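Alpha-L-rhamnosidase (PDB 6GSZ) probably hydrolyses terminal non-reducing alpha-L-rhamnose residues of alpha-L-rhamnosides, as a calcium-binding glycoside hydrolase. Local coordinates at residues 561-564 against 570-573; 575-580 against 600-605; 509-514 against 522-527. All coordinates share one frame; numbering follows the deposited sequence.

Contact 1 of 3, residues 561-564 against 570-573; sequences KGIV and LWDR. With BMA (beta-D-mannopyranose), chain D; MAN (alpha-D-mannopyranose), chain B.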
loop_
_atom_site.group_PDB
_atom_site.type_symbol
_atom_site.label_atom_id
_atom_site.label_comp_id
_atom_site.label_asym_id
_atom_site.label_seq_id
_atom_site.Cartn_x
_atom_site.Cartn_y
_atom_site.Cartn_z
ATOM N N LYS A 561 -6.177 -25.248 -10.296
ATOM C CA LYS A 561 -5.341 -25.469 -11.480
ATOM C C LYS A 561 -3.902 -24.940 -11.337
ATOM O O LYS A 561 -3.032 -25.262 -12.167
ATOM C CB LYS A 561 -6.011 -24.808 -12.689
ATOM C CG LYS A 561 -7.370 -25.381 -13.050
ATOM C CD LYS A 561 -8.014 -24.745 -14.270
ATOM C CE LYS A 561 -9.428 -25.200 -14.522
ATOM N NZ LYS A 561 -9.993 -24.495 -15.704
ATOM N N GLY A 562 -3.676 -24.031 -10.383
ATOM C CA GLY A 562 -2.364 -23.427 -10.186
ATOM C C GLY A 562 -1.412 -24.277 -9.351
ATOM O O GLY A 562 -0.295 -24.552 -9.746
ATOM N N ILE A 563 -1.875 -24.704 -8.171
ATOM C CA ILE A 563 -1.073 -25.546 -7.304
ATOM C C ILE A 563 -0.742 -26.858 -8.028
ATOM O O ILE A 563 -1.595 -27.429 -8.704
ATOM C CB ILE A 563 -1.823 -25.798 -5.986
ATOM C CG1 ILE A 563 -1.987 -24.474 -5.208
ATOM C CG2 ILE A 563 -1.120 -26.848 -5.145
ATOM C CD1 ILE A 563 -2.775 -24.587 -3.936
ATOM N N VAL A 564 0.527 -27.294 -7.906
ATOM C CA VAL A 564 1.022 -28.520 -8.512
ATOM C C VAL A 564 1.035 -29.592 -7.412
ATOM O O VAL A 564 1.705 -29.445 -6.421
ATOM C CB VAL A 564 2.436 -28.320 -9.114
ATOM C CG1 VAL A 564 3.013 -29.592 -9.709
ATOM C CG2 VAL A 564 2.413 -27.251 -10.152
ATOM N N LEU A 570 -1.525 -33.238 -2.020
ATOM C CA LEU A 570 -0.660 -32.270 -1.376
ATOM C C LEU A 570 0.296 -31.715 -2.448
ATOM O O LEU A 570 0.133 -32.029 -3.625
ATOM C CB LEU A 570 0.059 -32.889 -0.171
ATOM C CG LEU A 570 -0.856 -33.324 0.983
ATOM C CD1 LEU A 570 -0.040 -34.033 2.064
ATOM C CD2 LEU A 570 -1.623 -32.132 1.562
ATOM N N TRP A 571 1.228 -30.872 -2.037
ATOM C CA TRP A 571 2.163 -30.317 -2.978
ATOM C C TRP A 571 3.077 -31.400 -3.561
ATOM O O TRP A 571 3.580 -32.261 -2.872
ATOM C CB TRP A 571 3.006 -29.228 -2.335
ATOM C CG TRP A 571 2.423 -27.847 -2.353
ATOM C CD1 TRP A 571 1.721 -27.227 -1.369
ATOM C CD2 TRP A 571 2.489 -26.901 -3.425
ATOM N NE1 TRP A 571 1.341 -25.980 -1.735
ATOM C CE2 TRP A 571 1.822 -25.729 -2.995
ATOM C CE3 TRP A 571 3.101 -26.900 -4.683
ATOM C CZ2 TRP A 571 1.734 -24.589 -3.790
ATOM C CZ3 TRP A 571 2.987 -25.785 -5.479
ATOM C CH2 TRP A 571 2.327 -24.638 -5.031
ATOM N N ASP A 572 3.373 -31.234 -4.848
ATOM C CA ASP A 572 4.407 -32.016 -5.520
ATOM C C ASP A 572 5.757 -31.702 -4.855
ATOM O O ASP A 572 6.131 -30.529 -4.693
ATOM C CB ASP A 572 4.392 -31.678 -7.011
ATOM C CG ASP A 572 5.475 -32.311 -7.859
ATOM O OD1 ASP A 572 6.614 -32.433 -7.393
ATOM O OD2 ASP A 572 5.145 -32.614 -8.991
ATOM N N ARG A 573 6.448 -32.753 -4.405
ATOM C CA ARG A 573 7.654 -32.587 -3.586
ATOM C C ARG A 573 8.908 -32.329 -4.444
ATOM O O ARG A 573 10.013 -32.359 -3.894
ATOM C CB ARG A 573 7.831 -33.764 -2.621
ATOM C CG ARG A 573 6.892 -33.731 -1.415
ATOM C CD ARG A 573 5.564 -34.366 -1.655
ATOM N NE ARG A 573 4.967 -34.634 -0.349
ATOM C CZ ARG A 573 4.186 -33.798 0.339
ATOM N NH1 ARG A 573 3.880 -32.609 -0.155
ATOM N NH2 ARG A 573 3.709 -34.178 1.530
HETATM C C1 BMA D . -9.550 -29.525 -15.619
HETATM C C2 BMA D . -9.604 -28.592 -16.820
HETATM C C3 BMA D . -9.656 -29.439 -18.107
HETATM C C4 BMA D . -8.484 -30.417 -18.140
HETATM C C5 BMA D . -8.327 -31.209 -16.849
HETATM C C6 BMA D . -6.964 -31.888 -16.791
HETATM O O2 BMA D . -8.433 -27.800 -16.780
HETATM O O3 BMA D . -9.539 -28.612 -19.262
HETATM O O4 BMA D . -8.713 -31.332 -19.202
HETATM O O5 BMA D . -8.442 -30.366 -15.694
HETATM O O6 BMA D . -6.932 -32.637 -15.577
HETATM C C1 MAN B . -10.727 -28.615 -20.080
HETATM C C2 MAN B . -10.378 -27.988 -21.441
HETATM C C3 MAN B . -10.160 -26.491 -21.279
HETATM C C4 MAN B . -11.255 -25.836 -20.442
HETATM C C5 MAN B . -11.503 -26.594 -19.128
HETATM C C6 MAN B . -12.589 -26.006 -18.226
HETATM O O2 MAN B . -11.433 -28.147 -22.413
HETATM O O3 MAN B . -10.189 -25.860 -22.568
HETATM O O4 MAN B . -10.806 -24.501 -20.179
HETATM O O5 MAN B . -11.824 -27.968 -19.416
HETATM O O6 MAN B . -12.237 -26.218 -16.834
#
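Val564 meets Asp572 and Trp571 with both its carbonyl and its side chain. Asp572 N donates to Val564 O across 2.9 Å on an almost straight line, 171° at the hydrogen, although the donor sits tilted out of the carbonyl plane. The same oxygen receives a CA-H...O contact from Trp571 CA at 3.6 Å. It also lies 3.4 Å from Trp571 CE3, approaching the indole obliquely. Beside this bond, Val564 CG1 stands opposite its own backbone N (chi1 178°) and touches Asp572 CB at 3.7 Å; the two side chains run alongside each other and point the same way. The carboxylate beyond that CB is turned to other work, with OD1 hydrogen-bonded to Ser574 OG. Both segments belong to the six-hairpin glycosidase domain, whose fold in this family is a barrel of paired helices. Here the chain leaves helix 545-562 at Ile563 and doubles back on itself within a few residues, before helix 598-619. Ile563 crosses Trp571 at about a right angle and lays CG2 over one indole face, 3.8 Å from the centroid of the six-membered ring and 11° off its normal, a CH-pi contact. Its CG1 branch adds a looser touch on Trp571 CZ2 at 4.0 Å. Leu606 and Ser602 of helix 598-619 also pack on this indole, so the buried tryptophan sits between the turn and the next helix. At the helix end, Lys561 O ligates a calcium ion together with Ser506 O. The extended Lys561 side chain runs out to the protein's own glycan, where NZ donates to O6 of the alpha-mannose at 3.0 Å.

Contact 2 of 3, residues 575-580 against 600-605; sequences TFQWAD and LVSDAY. With BGC (beta-D-glucopyranose), chain C.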
loop_
_atom_site.group_PDB
_atom_site.type_symbol
_atom_site.label_atom_id
_atom_site.label_comp_id
_atom_site.label_asym_id
_atom_site.label_seq_id
_atom_site.Cartn_x
_atom_site.Cartn_y
_atom_site.Cartn_z
ATOM N N THR A 575 8.881 -29.458 -6.346
ATOM C CA THR A 575 8.729 -28.054 -6.674
ATOM C C THR A 575 9.649 -27.145 -5.847
ATOM O O THR A 575 9.881 -27.331 -4.685
ATOM C CB THR A 575 7.294 -27.587 -6.442
ATOM O OG1 THR A 575 6.821 -27.930 -5.136
ATOM C CG2 THR A 575 6.342 -28.153 -7.473
ATOM N N PHE A 576 10.188 -26.116 -6.516
ATOM C CA PHE A 576 10.795 -25.004 -5.835
ATOM C C PHE A 576 9.791 -24.405 -4.842
ATOM O O PHE A 576 8.606 -24.179 -5.210
ATOM C CB PHE A 576 11.258 -23.961 -6.859
ATOM C CG PHE A 576 11.740 -22.710 -6.177
ATOM C CD1 PHE A 576 12.974 -22.676 -5.554
ATOM C CD2 PHE A 576 10.901 -21.629 -6.017
ATOM C CE1 PHE A 576 13.388 -21.557 -4.852
ATOM C CE2 PHE A 576 11.309 -20.513 -5.305
ATOM C CZ PHE A 576 12.542 -20.479 -4.708
ATOM N N GLN A 577 10.297 -24.021 -3.668
ATOM C CA GLN A 577 9.483 -23.328 -2.693
ATOM C C GLN A 577 10.317 -22.273 -1.937
ATOM O O GLN A 577 11.485 -22.525 -1.585
ATOM C CB GLN A 577 8.843 -24.278 -1.681
ATOM C CG GLN A 577 7.880 -25.284 -2.281
ATOM C CD GLN A 577 6.609 -24.677 -2.836
ATOM O OE1 GLN A 577 6.221 -23.555 -2.468
ATOM N NE2 GLN A 577 5.924 -25.463 -3.675
ATOM N N TRP A 578 9.735 -21.075 -1.744
ATOM C CA TRP A 578 10.260 -20.064 -0.828
ATOM C C TRP A 578 10.068 -20.487 0.636
ATOM O O TRP A 578 11.005 -20.410 1.477
ATOM C CB TRP A 578 9.565 -18.706 -1.052
ATOM C CG TRP A 578 9.645 -18.164 -2.450
ATOM C CD1 TRP A 578 8.647 -18.109 -3.388
ATOM C CD2 TRP A 578 10.817 -17.623 -3.081
ATOM N NE1 TRP A 578 9.138 -17.593 -4.560
ATOM C CE2 TRP A 578 10.436 -17.253 -4.380
ATOM C CE3 TRP A 578 12.125 -17.396 -2.661
ATOM C CZ2 TRP A 578 11.335 -16.667 -5.268
ATOM C CZ3 TRP A 578 13.015 -16.826 -3.542
ATOM C CH2 TRP A 578 12.616 -16.458 -4.821
ATOM N N ALA A 579 8.842 -20.940 0.932
ATOM C CA ALA A 579 8.426 -21.466 2.267
ATOM C C ALA A 579 8.881 -20.498 3.367
ATOM O O ALA A 579 8.573 -19.305 3.291
ATOM C CB ALA A 579 8.888 -22.892 2.448
ATOM N N ASP A 580 9.495 -21.002 4.459
ATOM C CA ASP A 580 9.797 -20.134 5.603
ATOM C C ASP A 580 11.082 -19.341 5.376
ATOM O O ASP A 580 12.056 -19.453 6.130
ATOM C CB ASP A 580 9.813 -20.903 6.929
ATOM C CG ASP A 580 9.609 -19.993 8.143
ATOM O OD1 ASP A 580 8.948 -18.917 8.011
ATOM O OD2 ASP A 580 10.124 -20.361 9.237
ATOM N N LEU A 600 6.349 -29.303 4.332
ATOM C CA LEU A 600 5.472 -29.214 5.519
ATOM C C LEU A 600 4.831 -27.819 5.515
ATOM O O LEU A 600 3.603 -27.659 5.634
ATOM C CB LEU A 600 6.314 -29.434 6.768
ATOM C CG LEU A 600 5.597 -29.471 8.126
ATOM C CD1 LEU A 600 6.557 -30.109 9.136
ATOM C CD2 LEU A 600 5.215 -28.070 8.596
ATOM N N VAL A 601 5.677 -26.795 5.288
ATOM C CA VAL A 601 5.196 -25.412 5.232
ATOM C C VAL A 601 4.175 -25.245 4.100
ATOM O O VAL A 601 3.087 -24.671 4.283
ATOM C CB VAL A 601 6.353 -24.400 5.092
ATOM C CG1 VAL A 601 5.878 -22.988 4.811
ATOM C CG2 VAL A 601 7.221 -24.383 6.338
ATOM N N SER A 602 4.545 -25.723 2.909
ATOM C CA SER A 602 3.699 -25.560 1.737
ATOM C C SER A 602 2.335 -26.243 1.896
ATOM O O SER A 602 1.295 -25.712 1.504
ATOM C CB SER A 602 4.445 -26.053 0.504
ATOM O OG SER A 602 5.583 -25.246 0.199
ATOM N N ASP A 603 2.372 -27.475 2.407
ATOM C CA ASP A 603 1.136 -28.221 2.592
ATOM C C ASP A 603 0.244 -27.558 3.633
ATOM O O ASP A 603 -1.008 -27.543 3.441
ATOM C CB ASP A 603 1.449 -29.651 3.020
ATOM C CG ASP A 603 2.006 -30.534 1.913
ATOM O OD1 ASP A 603 1.924 -30.131 0.711
ATOM O OD2 ASP A 603 2.520 -31.644 2.250
ATOM N N ALA A 604 0.859 -26.984 4.671
ATOM C CA ALA A 604 0.056 -26.252 5.676
ATOM C C ALA A 604 -0.686 -25.095 4.997
ATOM O O ALA A 604 -1.895 -24.914 5.213
ATOM C CB ALA A 604 0.909 -25.780 6.809
ATOM N N TYR A 605 0.048 -24.332 4.156
ATOM C CA TYR A 605 -0.571 -23.226 3.460
ATOM C C TYR A 605 -1.593 -23.659 2.378
ATOM O O TYR A 605 -2.567 -22.928 2.115
ATOM C CB TYR A 605 0.481 -22.273 2.890
ATOM C CG TYR A 605 0.910 -21.217 3.866
ATOM C CD1 TYR A 605 1.916 -21.456 4.795
ATOM C CD2 TYR A 605 0.282 -19.984 3.892
ATOM C CE1 TYR A 605 2.332 -20.481 5.687
ATOM C CE2 TYR A 605 0.679 -19.006 4.797
ATOM C CZ TYR A 605 1.703 -19.249 5.699
ATOM O OH TYR A 605 2.076 -18.265 6.595
HETATM C C2 BGC C . 11.025 -10.395 -0.973
HETATM C C3 BGC C . 10.777 -11.871 -0.832
HETATM C C4 BGC C . 11.388 -12.779 -1.876
HETATM C C5 BGC C . 12.776 -12.364 -1.958
HETATM C C6 BGC C . 13.407 -13.306 -2.965
HETATM C C1 BGC C . 12.502 -10.145 -1.225
HETATM O O1 BGC C . 12.728 -8.750 -1.221
HETATM O O2 BGC C . 10.925 -9.759 0.280
HETATM O O3 BGC C . 9.480 -12.065 -1.028
HETATM O O4 BGC C . 11.274 -14.205 -1.663
HETATM O O5 BGC C . 12.997 -10.956 -2.292
HETATM O O6 BGC C . 14.746 -12.864 -3.209
#
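Gln577 and Ala579, in the loop that carries Trp578 to the glucose-binding pocket, rest on Ser602 and Val601 of helix 598-619. Ala579 has a positive phi (48°) and directs CB at the helix, reaching Val601 CG1 at 3.8 Å, while the neighbouring Trp578 indole lies on the glucose. Gln577 is bent at chi2 (-68°), which brings its amide alongside Ser602 OG. That hydroxyl lies 3.2 Å from Gln577 OE1; its hydrogen bonds go to Lys598 O, one turn earlier, and to Ser525 OG. Gln577 NE2 donates to Thr575 OG1 at 3.0 Å (159°), with the acceptor close to the amide plane; OE1 is bonded to Ser525 N, so both ends fix the amide's rotation. Within the six-hairpin domain this buried seam joins a barrel helix to the loop before it. Trp578 is held between two partners. Phe576 brings its edge against one indole face, with CE2 3.5 Å above the plane, and glucose O4 lies over the opposite face, offset toward the rim and 3.5 Å from Trp578 CE3. Past Ala579, the Asp580 carboxylate is bonded through OD1 to Ala697 N and through OD2 to Thr657 OG1.

Contact 3 of 3, residues 509-514 against 522-527; sequences LPYVIP and TPTSIW. With BGC (beta-D-glucopyranose), chain C.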
loop_
_atom_site.group_PDB
_atom_site.type_symbol
_atom_site.label_atom_id
_atom_site.label_comp_id
_atom_site.label_asym_id
_atom_site.label_seq_id
_atom_site.Cartn_x
_atom_site.Cartn_y
_atom_site.Cartn_z
ATOM N N LEU A 509 0.199 -17.882 -10.002
ATOM C CA LEU A 509 0.488 -16.478 -9.778
ATOM C C LEU A 509 1.987 -16.241 -9.933
ATOM O O LEU A 509 2.801 -16.895 -9.292
ATOM C CB LEU A 509 0.009 -16.082 -8.382
ATOM C CG LEU A 509 0.032 -14.601 -8.073
ATOM C CD1 LEU A 509 -0.984 -13.843 -8.928
ATOM C CD2 LEU A 509 -0.209 -14.386 -6.582
ATOM N N PRO A 510 2.411 -15.300 -10.801
ATOM C CA PRO A 510 3.819 -14.904 -10.830
ATOM C C PRO A 510 4.272 -14.433 -9.452
ATOM O O PRO A 510 3.472 -13.993 -8.646
ATOM C CB PRO A 510 3.880 -13.792 -11.857
ATOM C CG PRO A 510 2.708 -14.065 -12.741
ATOM C CD PRO A 510 1.621 -14.580 -11.810
ATOM N N TYR A 511 5.559 -14.532 -9.183
ATOM C CA TYR A 511 6.099 -14.141 -7.886
ATOM C C TYR A 511 5.873 -12.674 -7.555
ATOM O O TYR A 511 5.667 -12.316 -6.405
ATOM C CB TYR A 511 7.577 -14.517 -7.752
ATOM C CG TYR A 511 7.850 -15.994 -7.911
ATOM C CD1 TYR A 511 6.890 -16.972 -7.669
ATOM C CD2 TYR A 511 9.140 -16.405 -8.210
ATOM C CE1 TYR A 511 7.186 -18.308 -7.884
ATOM C CE2 TYR A 511 9.450 -17.734 -8.391
ATOM C CZ TYR A 511 8.474 -18.694 -8.225
ATOM O OH TYR A 511 8.768 -20.016 -8.425
ATOM N N VAL A 512 6.020 -11.815 -8.571
ATOM C CA VAL A 512 5.791 -10.389 -8.395
ATOM C C VAL A 512 4.734 -9.890 -9.370
ATOM O O VAL A 512 4.590 -10.428 -10.462
ATOM C CB VAL A 512 7.068 -9.541 -8.540
ATOM C CG1 VAL A 512 8.167 -10.087 -7.644
ATOM C CG2 VAL A 512 7.593 -9.422 -9.972
ATOM N N ILE A 513 3.982 -8.887 -8.907
ATOM C CA ILE A 513 2.903 -8.275 -9.666
ATOM C C ILE A 513 3.047 -6.772 -9.551
ATOM O O ILE A 513 3.036 -6.204 -8.440
ATOM C CB ILE A 513 1.534 -8.651 -9.102
ATOM C CG1 ILE A 513 1.314 -10.166 -9.025
ATOM C CG2 ILE A 513 0.413 -7.956 -9.845
ATOM C CD1 ILE A 513 1.206 -10.913 -10.360
ATOM N N PRO A 514 3.159 -6.023 -10.675
ATOM C CA PRO A 514 3.213 -6.529 -12.062
ATOM C C PRO A 514 4.392 -7.474 -12.335
ATOM O O PRO A 514 5.456 -7.374 -11.679
ATOM C CB PRO A 514 3.417 -5.242 -12.871
ATOM C CG PRO A 514 2.731 -4.156 -12.019
ATOM C CD PRO A 514 3.122 -4.555 -10.605
ATOM N N THR A 522 7.750 -21.342 -11.327
ATOM C CA THR A 522 6.856 -22.431 -10.961
ATOM C C THR A 522 6.007 -22.057 -9.750
ATOM O O THR A 522 6.379 -21.186 -8.967
ATOM C CB THR A 522 7.654 -23.728 -10.757
ATOM O OG1 THR A 522 8.655 -23.553 -9.762
ATOM C CG2 THR A 522 8.284 -24.172 -12.063
ATOM N N PRO A 523 4.817 -22.678 -9.578
ATOM C CA PRO A 523 3.896 -22.267 -8.507
ATOM C C PRO A 523 4.482 -22.499 -7.104
ATOM O O PRO A 523 5.068 -23.550 -6.833
ATOM C CB PRO A 523 2.692 -23.189 -8.725
ATOM C CG PRO A 523 2.796 -23.631 -10.179
ATOM C CD PRO A 523 4.268 -23.731 -10.442
ATOM N N THR A 524 4.276 -21.524 -6.199
ATOM C CA THR A 524 4.797 -21.628 -4.821
ATOM C C THR A 524 3.678 -21.348 -3.806
ATOM O O THR A 524 2.781 -20.534 -4.026
ATOM C CB THR A 524 5.965 -20.668 -4.573
ATOM O OG1 THR A 524 5.584 -19.295 -4.771
ATOM C CG2 THR A 524 7.132 -21.031 -5.457
ATOM N N SER A 525 3.831 -21.981 -2.644
ATOM C CA SER A 525 2.975 -21.707 -1.487
ATOM C C SER A 525 3.336 -20.336 -0.917
ATOM O O SER A 525 4.450 -19.848 -1.152
ATOM C CB SER A 525 3.163 -22.756 -0.430
ATOM O OG SER A 525 4.433 -22.638 0.171
ATOM N N ILE A 526 2.373 -19.701 -0.251
ATOM C CA ILE A 526 2.474 -18.410 0.474
ATOM C C ILE A 526 2.471 -17.242 -0.525
ATOM O O ILE A 526 1.635 -16.381 -0.426
ATOM C CB ILE A 526 3.651 -18.340 1.465
ATOM C CG1 ILE A 526 3.695 -19.579 2.378
ATOM C CG2 ILE A 526 3.567 -17.045 2.268
ATOM C CD1 ILE A 526 4.940 -19.662 3.201
ATOM N N TRP A 527 3.473 -17.228 -1.407
ATOM C CA TRP A 527 3.580 -16.287 -2.531
ATOM C C TRP A 527 2.393 -16.525 -3.469
ATOM O O TRP A 527 1.553 -15.638 -3.577
ATOM C CB TRP A 527 4.953 -16.483 -3.195
ATOM C CG TRP A 527 6.041 -15.733 -2.483
ATOM C CD1 TRP A 527 6.654 -14.593 -2.915
ATOM C CD2 TRP A 527 6.657 -16.032 -1.212
ATOM N NE1 TRP A 527 7.570 -14.164 -2.001
ATOM C CE2 TRP A 527 7.581 -15.014 -0.932
ATOM C CE3 TRP A 527 6.506 -17.052 -0.261
ATOM C CZ2 TRP A 527 8.359 -14.983 0.225
ATOM C CZ3 TRP A 527 7.264 -17.012 0.894
ATOM C CH2 TRP A 527 8.187 -15.998 1.137
HETATM C C2 BGC C . 11.025 -10.395 -0.973
HETATM C C3 BGC C . 10.777 -11.871 -0.832
HETATM C C4 BGC C . 11.388 -12.779 -1.876
HETATM C C5 BGC C . 12.776 -12.364 -1.958
HETATM C C6 BGC C . 13.407 -13.306 -2.965
HETATM C C1 BGC C . 12.502 -10.145 -1.225
HETATM O O1 BGC C . 12.728 -8.750 -1.221
HETATM O O2 BGC C . 10.925 -9.759 0.280
HETATM O O3 BGC C . 9.480 -12.065 -1.028
HETATM O O4 BGC C . 11.274 -14.205 -1.663
HETATM O O5 BGC C . 12.997 -10.956 -2.292
HETATM O O6 BGC C . 14.746 -12.864 -3.209
HETATM O O HOH W 1 3.802 -18.703 -6.978
HETATM O O HOH W 2 4.302 -18.934 -10.220
HETATM O O HOH W 3 10.940 -20.943 -10.129
#
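Tyr511 and Thr522 close a long loop of the six-hairpin glycosidase domain, between helices 488-503 and 530-542, which delivers Trp527 to the glucose-binding pocket. Hydrogen bonding is led by Tyr511 OH, which donates to Thr522 O at 2.7 Å. The hydroxyl lies in the carbonyl plane on a lone pair (C=O...O angle 134°), and the acceptor lies at the ring edge, near the plane of the phenol. The phenolic oxygen is also an acceptor, taking a proton from a water at 2.9 Å from Tyr511 OH. Water spans the backbones as well: a second molecule donates to Leu509 O at 3.1 Å and accepts from Thr524 N at 3.0 Å, satisfying two buried polar atoms that do not meet directly. Van der Waals contact comes from Thr524, whose side chain crosses Tyr511 at about a right angle. Its methyl CG2 touches Tyr511 OH at 3.5 Å, and with chi1 at 60° its OG1 turns obliquely toward the phenol ring. Further along, Leu509 CD2 packs on Trp527 O at 3.7 Å. Aromatic rings from three loops meet beside the pocket, with Trp470, Trp527 and Trp578 in its lining. Tyr511 meets Trp578 edge-to-face, while Trp527 meets the same indole at a shallow tilt and Trp470 nearly perpendicularly. The backbone oxygen of Tyr511, hydrogen-bonded to Thr471 OG1, lies at the Trp527 edge by CD1. The bound glucose meets that edge too. The sugar is hydrogen-bonded to Asp460, Asp473 and His761, and Trp527 NE1 donates to glucose O3 at 3.0 Å, bent to 143° at the hydrogen and nearly in the ring plane.

Overall arrangement
The three contacts form one cluster within the six-hairpin domain, on the same side of the chain's centre: the centres of contacts 1 and 2 lie 10 Å apart, 2 and 3 12 Å, and 1 and 3 13 Å. Asp603 ties contact 1 to contact 2, with OD2 in a salt bridge to Arg573 NH2 (2.9 Å) and OD1 probably hydrogen-bonded to Trp571 N (2.9 Å). Ser602 OG and Ser525 OG, 2.9 Å apart, join contact 2 to contact 3. Pro523 of contact 3 packs on Val564 of contact 1, CG to CG2 3.6 Å. Contacts 2 and 3 both reach the bound glucose, whereas contact 1 faces a calcium ion and the glycan.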